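Local coordinates for IroE protein (Escherichia coli, PDB 2GZS) that hydrolyses the trilactone siderophore enterobactin and its C-glucosylated forms, preferring the iron-free molecules and usually cutting once to leave linear trimers, at residues S8-F13 / Q65-T70; G218-I223 / A237-F242; S17-D22 / G78-L83. All coordinates share one frame; numbering follows the deposited sequence.

In the fold
All three contacts lie on the mixed sheet of an esterase of the alpha/beta-hydrolase clan, two at one margin and one at the other. Interactions 1 and 3 use opposite ends of the outermost strand 11-19, their centres 26 Å apart; helix 60-66 of interaction 1 is followed in the chain by strand 73-79 of interaction 3. Interaction 2 packs helix 219-232 on the other outermost strand, 237-241. Its centre is 33 Å from that of interaction 3, across the middle of the chain, and 30 Å from that of interaction 1. None reaches active-site Ser149 or His247, where diisopropyl phosphonate is bound, although Tyr79 of segment 78-83 touches Arg90 of that pocket.

Interaction 1: S8-F13 / Q65-T70; sequences SVFYHF and QLSEKT
Ser67 and Tyr11, which lose the most area to this contact, meet with Leu66 and Phe10 where the start of strand 11-19 passes the end of helix 60-66. Ser67 brings its hydroxyl up to both aromatic residues: OG lies 3.7 Å from Phe10 CD1 and 4.2 Å from Tyr11 CE1, at an oblique approach to each ring. The torsion of Ser67 (chi1 -62°) sets OG anti to its carbonyl carbon and beside its backbone N, a placement that lets the hydroxyl turn back along the helix and give its proton to the carbonyl of Leu63.

Tyr11 reaches past Ser67 to Leu66, whose side chain it crosses at about a right angle. The phenol oxygen does the touching, with Tyr11 OH 3.7 Å from Leu66 CD1 and 4.0 Å from Leu66 CB. These are van der Waals contacts, since the phenol proton goes to the carbonyl of Pro72. Leu66 also touches Leu259 and Leu260 of helix 247-262.

The backbone at both places is shaped by turns. A type I turn runs from Leu66 to Lys69, and Ser8 OG accepts from Phe10 N at 3.0 Å in an ST turn.

No direct hydrogen bond joins the two segments; a water does it. It donates to Phe10 O at 2.8 Å and to Ser67 OG at 2.7 Å, spending both hydrogens on the bridge. Ser67 OG therefore acts as donor to Leu63 and acceptor from the water. The polar link between the segments, from Phe10 O to Ser67 OG, thus runs through the water, while the hydroxyl oxygens of Ser67 and Tyr11 rest against carbon by van der Waals contact.

Interaction 2: G218-I223 / A237-F242; sequences GVLSKI and AVFWDF
Phe239 has the largest share of this contact, taking Ile223 and Leu220 of helix 219-232 against its ring. Its CG is anti to the backbone N (chi1 174°), which extends the phenyl from the strand toward the helix. Ile223 supplies two branches: CG2 sits over a face in a CH-pi contact, 4.2 Å from the Phe239 ring centroid and 26° off the normal, while CD1 comes to 3.4 Å from Phe239 CE1, a close fit. Leu220 arrives obliquely, placing CD2 3.6 Å from Phe239 CE2. Replacing the phenylalanine with an alanine would probably open a gap beneath Ile223 and leave the Leu220 methyl without its aromatic partner.

Two residues on, Asp241 adds a peripheral touch, its OD2 being 4.3 Å from Leu220 CD2.

The axes of the two short elements are 10.9 Å apart and run nearly antiparallel, at 160°. That fits a beta-alpha-beta crossover, in which helix 219-232 connects strand 198-203 to its parallel neighbour 237-241. Ile223 and Phe239 both also touch Glu203 of strand 198-203, and Ile223 meets Tyr179 of helix 179-187. Trp240 instead packs on helix 247-262, so helices flank the outermost strand on both faces of the sheet.

Interaction 3: S17-D22 / G78-L83; sequences SFDSVD and GYQTNL
Gln80 leaves the backbone with CG anti to the carbonyl carbon (chi1 -69°) and stays extended beyond it (chi2 176°), a reach that sets its amide nitrogen beside Ser17. The residue is the centre of an inverse gamma turn just after strand 73-79, at the antiparallel margin of the alpha/beta-hydrolase sheet. Strand 26-34 lies between strands 73-79 and 11-19, which explains why CA atoms approach no closer than 8.0 Å, for Ser17 and Gln80, and the crossing is made by a long side chain.

Direct contact is slight, with 94 Å² buried over both segments. Gln80 NE2 is 3.6 Å from Ser17 CB and 3.8 Å from Phe18 O, neither a hydrogen bond. Its direct bond goes to the carbonyl of Tyr27 on the intervening strand. A second bond, 2.9 Å from Gln80 NE2 to a water, probably uses the other amide hydrogen and helps fix the rotation of the amide.

That water carries the contact on to Asp19, whose OD1 is also bonded to His26 ND1. The carboxylate oxygen is thus gripped twice, the water donating to Asp19 OD1 at 2.7 Å.

Interaction 1: S8-F13 / Q65-T70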
loop_
_atom_site.group_PDB
_atom_site.type_symbol
_atom_site.label_atom_id
_atom_site.label_comp_id
_atom_site.label_asym_id
_atom_site.label_seq_id
_atom_site.Cartn_x
_atom_site.Cartn_y
_atom_site.Cartn_z
ATOM N N SER A 8 -17.241 14.852 0.301
ATOM C CA SER A 8 -16.313 15.832 0.822
ATOM C C SER A 8 -16.225 17.018 -0.137
ATOM O O SER A 8 -16.336 16.852 -1.378
ATOM C CB SER A 8 -14.922 15.257 1.056
ATOM O OG SER A 8 -13.990 16.250 1.361
ATOM N N VAL A 9 -16.020 18.214 0.453
ATOM C CA VAL A 9 -15.851 19.302 -0.495
ATOM C C VAL A 9 -14.555 19.177 -1.244
ATOM O O VAL A 9 -14.310 19.795 -2.274
ATOM C CB VAL A 9 -15.908 20.660 0.244
ATOM C CG1 VAL A 9 -17.304 21.001 0.650
ATOM C CG2 VAL A 9 -15.004 20.618 1.492
ATOM N N PHE A 10 -13.562 18.372 -0.772
ATOM C CA PHE A 10 -12.268 18.324 -1.383
ATOM C C PHE A 10 -12.103 17.227 -2.467
ATOM O O PHE A 10 -11.236 17.327 -3.294
ATOM C CB PHE A 10 -11.242 18.051 -0.240
ATOM C CG PHE A 10 -11.057 19.289 0.676
ATOM C CD1 PHE A 10 -10.391 20.384 0.201
ATOM C CD2 PHE A 10 -11.607 19.222 1.950
ATOM C CE1 PHE A 10 -10.236 21.485 1.061
ATOM C CE2 PHE A 10 -11.475 20.309 2.809
ATOM C CZ PHE A 10 -10.827 21.413 2.309
ATOM N N TYR A 11 -12.964 16.223 -2.377
ATOM C CA TYR A 11 -12.814 14.980 -3.152
ATOM C C TYR A 11 -14.189 14.383 -3.429
ATOM O O TYR A 11 -15.130 14.562 -2.680
ATOM C CB TYR A 11 -12.064 13.912 -2.324
ATOM C CG TYR A 11 -10.585 13.831 -2.390
ATOM C CD1 TYR A 11 -9.760 14.762 -1.751
ATOM C CD2 TYR A 11 -9.931 12.822 -3.118
ATOM C CE1 TYR A 11 -8.375 14.767 -1.772
ATOM C CE2 TYR A 11 -8.540 12.814 -3.142
ATOM C CZ TYR A 11 -7.749 13.746 -2.482
ATOM O OH TYR A 11 -6.375 13.728 -2.521
ATOM N N HIS A 12 -14.329 13.646 -4.528
ATOM C CA HIS A 12 -15.548 12.899 -4.817
ATOM C C HIS A 12 -15.202 11.405 -4.905
ATOM O O HIS A 12 -14.109 11.049 -5.261
ATOM C CB HIS A 12 -16.213 13.300 -6.134
ATOM C CG HIS A 12 -15.450 13.382 -7.398
ATOM N ND1 HIS A 12 -14.546 14.360 -7.686
ATOM C CD2 HIS A 12 -15.457 12.577 -8.503
ATOM C CE1 HIS A 12 -14.006 14.225 -8.891
ATOM N NE2 HIS A 12 -14.564 13.130 -9.372
ATOM N N PHE A 13 -16.182 10.605 -4.607
ATOM C CA PHE A 13 -15.893 9.173 -4.422
ATOM C C PHE A 13 -16.792 8.306 -5.268
ATOM O O PHE A 13 -17.941 8.623 -5.508
ATOM C CB PHE A 13 -16.222 8.828 -2.973
ATOM C CG PHE A 13 -15.394 9.571 -1.970
ATOM C CD1 PHE A 13 -14.262 8.990 -1.454
ATOM C CD2 PHE A 13 -15.792 10.866 -1.583
ATOM C CE1 PHE A 13 -13.518 9.702 -0.530
ATOM C CE2 PHE A 13 -15.027 11.551 -0.655
ATOM C CZ PHE A 13 -13.890 10.978 -0.144
ATOM N N GLN A 65 -5.329 18.980 3.731
ATOM C CA GLN A 65 -3.885 19.133 3.660
ATOM C C GLN A 65 -3.264 18.604 2.359
ATOM O O GLN A 65 -2.359 19.073 1.746
ATOM C CB GLN A 65 -3.239 18.444 4.895
ATOM C CG GLN A 65 -1.738 18.661 4.998
ATOM C CD GLN A 65 -1.383 20.151 5.251
ATOM O OE1 GLN A 65 -2.110 20.762 6.043
ATOM N NE2 GLN A 65 -0.353 20.634 4.598
ATOM N N LEU A 66 -3.817 17.427 1.907
ATOM C CA LEU A 66 -3.405 16.933 0.600
ATOM C C LEU A 66 -3.608 17.909 -0.540
ATOM O O LEU A 66 -2.833 18.000 -1.475
ATOM C CB LEU A 66 -4.181 15.631 0.262
ATOM C CG LEU A 66 -3.892 14.442 1.201
ATOM C CD1 LEU A 66 -4.775 13.268 0.760
ATOM C CD2 LEU A 66 -2.455 13.994 1.224
ATOM N N SER A 67 -4.735 18.632 -0.339
ATOM C CA SER A 67 -5.073 19.593 -1.406
ATOM C C SER A 67 -4.194 20.832 -1.344
ATOM O O SER A 67 -4.260 21.721 -2.200
ATOM C CB SER A 67 -6.555 19.932 -1.210
ATOM O OG SER A 67 -7.409 18.827 -1.338
ATOM N N GLU A 68 -3.319 20.986 -0.343
ATOM C CA GLU A 68 -2.402 22.133 -0.308
ATOM C C GLU A 68 -1.278 21.953 -1.292
ATOM O O GLU A 68 -0.597 22.877 -1.726
ATOM C CB GLU A 68 -1.768 22.327 1.093
ATOM C CG GLU A 68 -2.720 22.763 2.210
ATOM C CD GLU A 68 -3.334 24.144 2.064
ATOM O OE1 GLU A 68 -2.588 25.085 1.715
ATOM O OE2 GLU A 68 -4.545 24.310 2.291
ATOM N N LYS A 69 -0.970 20.707 -1.646
ATOM C CA LYS A 69 0.095 20.364 -2.557
ATOM C C LYS A 69 -0.537 19.748 -3.788
ATOM O O LYS A 69 -1.433 20.410 -4.350
ATOM C CB LYS A 69 1.132 19.462 -1.848
ATOM C CG LYS A 69 1.930 20.363 -0.887
ATOM C CD LYS A 69 2.287 19.691 0.425
ATOM C CE LYS A 69 3.387 20.409 1.191
ATOM N NZ LYS A 69 3.045 20.980 2.524
ATOM N N THR A 70 -0.164 18.584 -4.235
ATOM C CA THR A 70 -0.772 17.916 -5.378
ATOM C C THR A 70 -1.647 16.752 -4.911
ATOM O O THR A 70 -1.104 15.657 -4.759
ATOM C CB THR A 70 0.338 17.398 -6.303
ATOM O OG1 THR A 70 1.151 18.533 -6.689
ATOM C CG2 THR A 70 -0.207 16.842 -7.608
HETATM O O HOH W 1 -8.764 18.600 -3.646
#

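Interaction 2: G218-I223 / A237-F242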
loop_
_atom_site.group_PDB
_atom_site.type_symbol
_atom_site.label_atom_id
_atom_site.label_comp_id
_atom_site.label_asym_id
_atom_site.label_seq_id
_atom_site.Cartn_x
_atom_site.Cartn_y
_atom_site.Cartn_z
ATOM N N GLY A 218 18.232 -2.929 15.878
ATOM C CA GLY A 218 17.614 -4.267 15.905
ATOM C C GLY A 218 16.800 -4.537 14.652
ATOM O O GLY A 218 17.267 -4.947 13.588
ATOM N N VAL A 219 15.500 -4.264 14.737
ATOM C CA VAL A 219 14.705 -3.987 13.555
ATOM C C VAL A 219 15.453 -2.864 12.824
ATOM O O VAL A 219 15.660 -2.867 11.607
ATOM C CB VAL A 219 13.269 -3.573 13.890
ATOM C CG1 VAL A 219 12.590 -2.849 12.728
ATOM C CG2 VAL A 219 12.460 -4.810 14.251
ATOM N N LEU A 220 15.914 -1.869 13.620
ATOM C CA LEU A 220 16.565 -0.732 12.993
ATOM C C LEU A 220 17.920 -1.097 12.399
ATOM O O LEU A 220 18.344 -0.513 11.405
ATOM C CB LEU A 220 16.782 0.434 13.976
ATOM C CG LEU A 220 15.497 0.950 14.626
ATOM C CD1 LEU A 220 15.729 1.248 16.107
ATOM C CD2 LEU A 220 14.983 2.176 13.896
ATOM N N SER A 221 18.638 -2.035 13.003
ATOM C CA SER A 221 19.868 -2.527 12.437
ATOM C C SER A 221 19.640 -3.127 11.056
ATOM O O SER A 221 20.347 -2.772 10.115
ATOM C CB SER A 221 20.448 -3.587 13.389
ATOM O OG SER A 221 21.636 -4.103 12.844
ATOM N N LYS A 222 18.645 -3.975 10.952
ATOM C CA LYS A 222 18.270 -4.612 9.704
ATOM C C LYS A 222 17.926 -3.574 8.651
ATOM O O LYS A 222 18.327 -3.710 7.478
ATOM C CB LYS A 222 17.066 -5.553 9.955
ATOM C CG LYS A 222 17.563 -6.881 10.511
ATOM C CD LYS A 222 16.374 -7.828 10.610
ATOM C CE LYS A 222 16.528 -8.812 11.753
ATOM N NZ LYS A 222 15.167 -9.296 12.155
ATOM N N ILE A 223 17.184 -2.545 9.094
ATOM C CA ILE A 223 16.796 -1.551 8.094
ATOM C C ILE A 223 17.972 -0.739 7.663
ATOM O O ILE A 223 18.134 -0.425 6.466
ATOM C CB ILE A 223 15.724 -0.621 8.704
ATOM C CG1 ILE A 223 14.417 -1.356 9.000
ATOM C CG2 ILE A 223 15.502 0.572 7.785
ATOM C CD1 ILE A 223 13.458 -0.505 9.810
ATOM N N ALA A 237 15.888 4.207 -1.539
ATOM C CA ALA A 237 15.182 3.545 -0.413
ATOM C C ALA A 237 15.297 4.436 0.819
ATOM O O ALA A 237 16.397 4.973 1.047
ATOM C CB ALA A 237 15.787 2.217 -0.081
ATOM N N VAL A 238 14.258 4.593 1.588
ATOM C CA VAL A 238 14.240 5.478 2.720
ATOM C C VAL A 238 13.522 4.797 3.865
ATOM O O VAL A 238 12.759 3.843 3.664
ATOM C CB VAL A 238 13.539 6.816 2.414
ATOM C CG1 VAL A 238 14.200 7.518 1.212
ATOM C CG2 VAL A 238 12.075 6.652 2.086
ATOM N N PHE A 239 13.758 5.331 5.062
ATOM C CA PHE A 239 13.104 4.839 6.257
ATOM C C PHE A 239 12.263 5.931 6.927
ATOM O O PHE A 239 12.774 7.046 7.133
ATOM C CB PHE A 239 14.199 4.337 7.216
ATOM C CG PHE A 239 13.734 3.911 8.578
ATOM C CD1 PHE A 239 12.645 3.044 8.636
ATOM C CD2 PHE A 239 14.368 4.365 9.741
ATOM C CE1 PHE A 239 12.170 2.590 9.847
ATOM C CE2 PHE A 239 13.873 3.876 10.936
ATOM C CZ PHE A 239 12.813 3.007 10.999
ATOM N N TRP A 240 11.034 5.695 7.243
ATOM C CA TRP A 240 10.169 6.593 8.010
ATOM C C TRP A 240 9.990 5.966 9.390
ATOM O O TRP A 240 9.468 4.855 9.503
ATOM C CB TRP A 240 8.809 6.746 7.353
ATOM C CG TRP A 240 8.770 7.477 6.031
ATOM C CD1 TRP A 240 8.982 6.986 4.781
ATOM C CD2 TRP A 240 8.495 8.875 5.894
ATOM N NE1 TRP A 240 8.854 7.995 3.849
ATOM C CE2 TRP A 240 8.554 9.152 4.533
ATOM C CE3 TRP A 240 8.211 9.846 6.870
ATOM C CZ2 TRP A 240 8.319 10.448 4.080
ATOM C CZ3 TRP A 240 7.981 11.146 6.397
ATOM C CH2 TRP A 240 8.053 11.382 5.042
ATOM N N ASP A 241 10.426 6.678 10.412
ATOM C CA ASP A 241 10.307 6.180 11.778
ATOM C C ASP A 241 9.203 6.887 12.541
ATOM O O ASP A 241 9.130 8.149 12.465
ATOM C CB ASP A 241 11.627 6.459 12.509
ATOM C CG ASP A 241 11.762 5.652 13.777
ATOM O OD1 ASP A 241 10.907 4.835 14.122
ATOM O OD2 ASP A 241 12.845 5.892 14.387
ATOM N N PHE A 242 8.318 6.207 13.212
ATOM C CA PHE A 242 7.298 6.786 14.040
ATOM C C PHE A 242 7.469 6.253 15.465
ATOM O O PHE A 242 6.820 5.264 15.791
ATOM C CB PHE A 242 5.892 6.419 13.503
ATOM C CG PHE A 242 5.727 6.941 12.078
ATOM C CD1 PHE A 242 5.301 8.235 11.808
ATOM C CD2 PHE A 242 6.018 6.127 10.994
ATOM C CE1 PHE A 242 5.189 8.669 10.492
ATOM C CE2 PHE A 242 5.873 6.565 9.684
ATOM C CZ PHE A 242 5.447 7.853 9.410
#

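Interaction 3: S17-D22 / G78-L83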
loop_
_atom_site.group_PDB
_atom_site.type_symbol
_atom_site.label_atom_id
_atom_site.label_comp_id
_atom_site.label_asym_id
_atom_site.label_seq_id
_atom_site.Cartn_x
_atom_site.Cartn_y
_atom_site.Cartn_z
ATOM N N SER A 17 -16.892 -3.094 -7.312
ATOM C CA SER A 17 -16.759 -4.395 -6.620
ATOM C C SER A 17 -16.045 -5.328 -7.601
ATOM O O SER A 17 -16.133 -5.162 -8.819
ATOM C CB SER A 17 -18.122 -4.922 -6.194
ATOM O OG SER A 17 -19.031 -4.827 -7.277
ATOM N N PHE A 18 -15.273 -6.267 -6.987
ATOM C CA PHE A 18 -14.589 -7.265 -7.803
ATOM C C PHE A 18 -14.619 -8.584 -7.022
ATOM O O PHE A 18 -14.849 -8.524 -5.836
ATOM C CB PHE A 18 -13.139 -6.954 -8.117
ATOM C CG PHE A 18 -12.864 -5.656 -8.853
ATOM C CD1 PHE A 18 -12.581 -5.678 -10.196
ATOM C CD2 PHE A 18 -12.927 -4.426 -8.186
ATOM C CE1 PHE A 18 -12.409 -4.456 -10.833
ATOM C CE2 PHE A 18 -12.732 -3.210 -8.842
ATOM C CZ PHE A 18 -12.449 -3.232 -10.184
ATOM N N ASP A 19 -14.382 -9.719 -7.672
ATOM C CA ASP A 19 -14.332 -11.009 -6.993
ATOM C C ASP A 19 -12.975 -11.616 -7.269
ATOM O O ASP A 19 -12.400 -11.408 -8.367
ATOM C CB ASP A 19 -15.350 -12.009 -7.581
ATOM C CG ASP A 19 -16.766 -11.572 -7.266
ATOM O OD1 ASP A 19 -16.981 -10.988 -6.185
ATOM O OD2 ASP A 19 -17.669 -11.802 -8.109
ATOM N N SER A 20 -12.470 -12.406 -6.306
ATOM C CA SER A 20 -11.304 -13.210 -6.660
ATOM C C SER A 20 -11.609 -14.270 -7.749
ATOM O O SER A 20 -12.764 -14.629 -7.888
ATOM C CB SER A 20 -10.779 -13.933 -5.410
ATOM O OG SER A 20 -11.724 -14.798 -4.832
ATOM N N VAL A 21 -10.497 -14.720 -8.391
ATOM C CA VAL A 21 -10.800 -15.819 -9.350
ATOM C C VAL A 21 -11.351 -17.075 -8.715
ATOM O O VAL A 21 -12.213 -17.846 -9.256
ATOM C CB VAL A 21 -9.609 -16.203 -10.233
ATOM C CG1 VAL A 21 -9.303 -15.008 -11.145
ATOM C CG2 VAL A 21 -8.381 -16.628 -9.499
ATOM N N ASP A 22 -10.987 -17.376 -7.445
ATOM C CA ASP A 22 -11.584 -18.565 -6.857
ATOM C C ASP A 22 -12.999 -18.379 -6.367
ATOM O O ASP A 22 -13.566 -19.366 -5.901
ATOM C CB ASP A 22 -10.651 -19.122 -5.776
ATOM C CG ASP A 22 -10.580 -18.304 -4.510
ATOM O OD1 ASP A 22 -11.410 -17.417 -4.257
ATOM O OD2 ASP A 22 -9.622 -18.559 -3.745
ATOM N N GLY A 78 -10.571 -2.636 -0.459
ATOM C CA GLY A 78 -11.113 -3.301 0.705
ATOM C C GLY A 78 -11.937 -4.530 0.344
ATOM O O GLY A 78 -11.754 -5.041 -0.774
ATOM N N TYR A 79 -12.770 -4.919 1.258
ATOM C CA TYR A 79 -13.555 -6.135 1.144
ATOM C C TYR A 79 -15.013 -5.867 1.338
ATOM O O TYR A 79 -15.328 -4.826 1.971
ATOM C CB TYR A 79 -13.067 -7.176 2.179
ATOM C CG TYR A 79 -11.681 -7.689 1.850
ATOM C CD1 TYR A 79 -11.493 -8.718 0.920
ATOM C CD2 TYR A 79 -10.515 -7.166 2.449
ATOM C CE1 TYR A 79 -10.205 -9.199 0.632
ATOM C CE2 TYR A 79 -9.215 -7.607 2.171
ATOM C CZ TYR A 79 -9.094 -8.660 1.232
ATOM O OH TYR A 79 -7.806 -9.076 0.945
ATOM N N GLN A 80 -15.880 -6.757 0.868
ATOM C CA GLN A 80 -17.324 -6.558 1.075
ATOM C C GLN A 80 -17.688 -7.047 2.468
ATOM O O GLN A 80 -18.138 -8.193 2.702
ATOM C CB GLN A 80 -18.030 -7.328 -0.055
ATOM C CG GLN A 80 -17.794 -6.670 -1.419
ATOM C CD GLN A 80 -18.413 -7.464 -2.573
ATOM O OE1 GLN A 80 -19.475 -8.063 -2.337
ATOM N NE2 GLN A 80 -17.778 -7.467 -3.743
ATOM N N THR A 81 -17.479 -6.160 3.428
ATOM C CA THR A 81 -17.698 -6.485 4.849
ATOM C C THR A 81 -18.086 -5.226 5.580
ATOM O O THR A 81 -17.792 -4.111 5.154
ATOM C CB THR A 81 -16.454 -7.055 5.514
ATOM O OG1 THR A 81 -16.744 -7.271 6.919
ATOM C CG2 THR A 81 -15.312 -6.038 5.429
ATOM N N ASN A 82 -18.763 -5.398 6.714
ATOM C CA ASN A 82 -19.085 -4.186 7.475
ATOM C C ASN A 82 -18.073 -3.972 8.598
ATOM O O ASN A 82 -18.230 -3.078 9.424
ATOM C CB ASN A 82 -20.473 -4.276 8.115
ATOM C CG ASN A 82 -21.592 -4.217 7.084
ATOM O OD1 ASN A 82 -21.829 -3.168 6.477
ATOM N ND2 ASN A 82 -22.257 -5.342 6.881
ATOM N N LEU A 83 -17.040 -4.796 8.687
ATOM C CA LEU A 83 -15.984 -4.581 9.662
ATOM C C LEU A 83 -14.794 -3.888 9.021
ATOM O O LEU A 83 -14.673 -3.806 7.792
ATOM C CB LEU A 83 -15.575 -5.973 10.159
ATOM C CG LEU A 83 -16.799 -6.755 10.692
ATOM C CD1 LEU A 83 -16.380 -8.204 10.835
ATOM C CD2 LEU A 83 -17.318 -6.172 11.985
HETATM O O HOH W 2 -18.722 -8.911 -6.060
#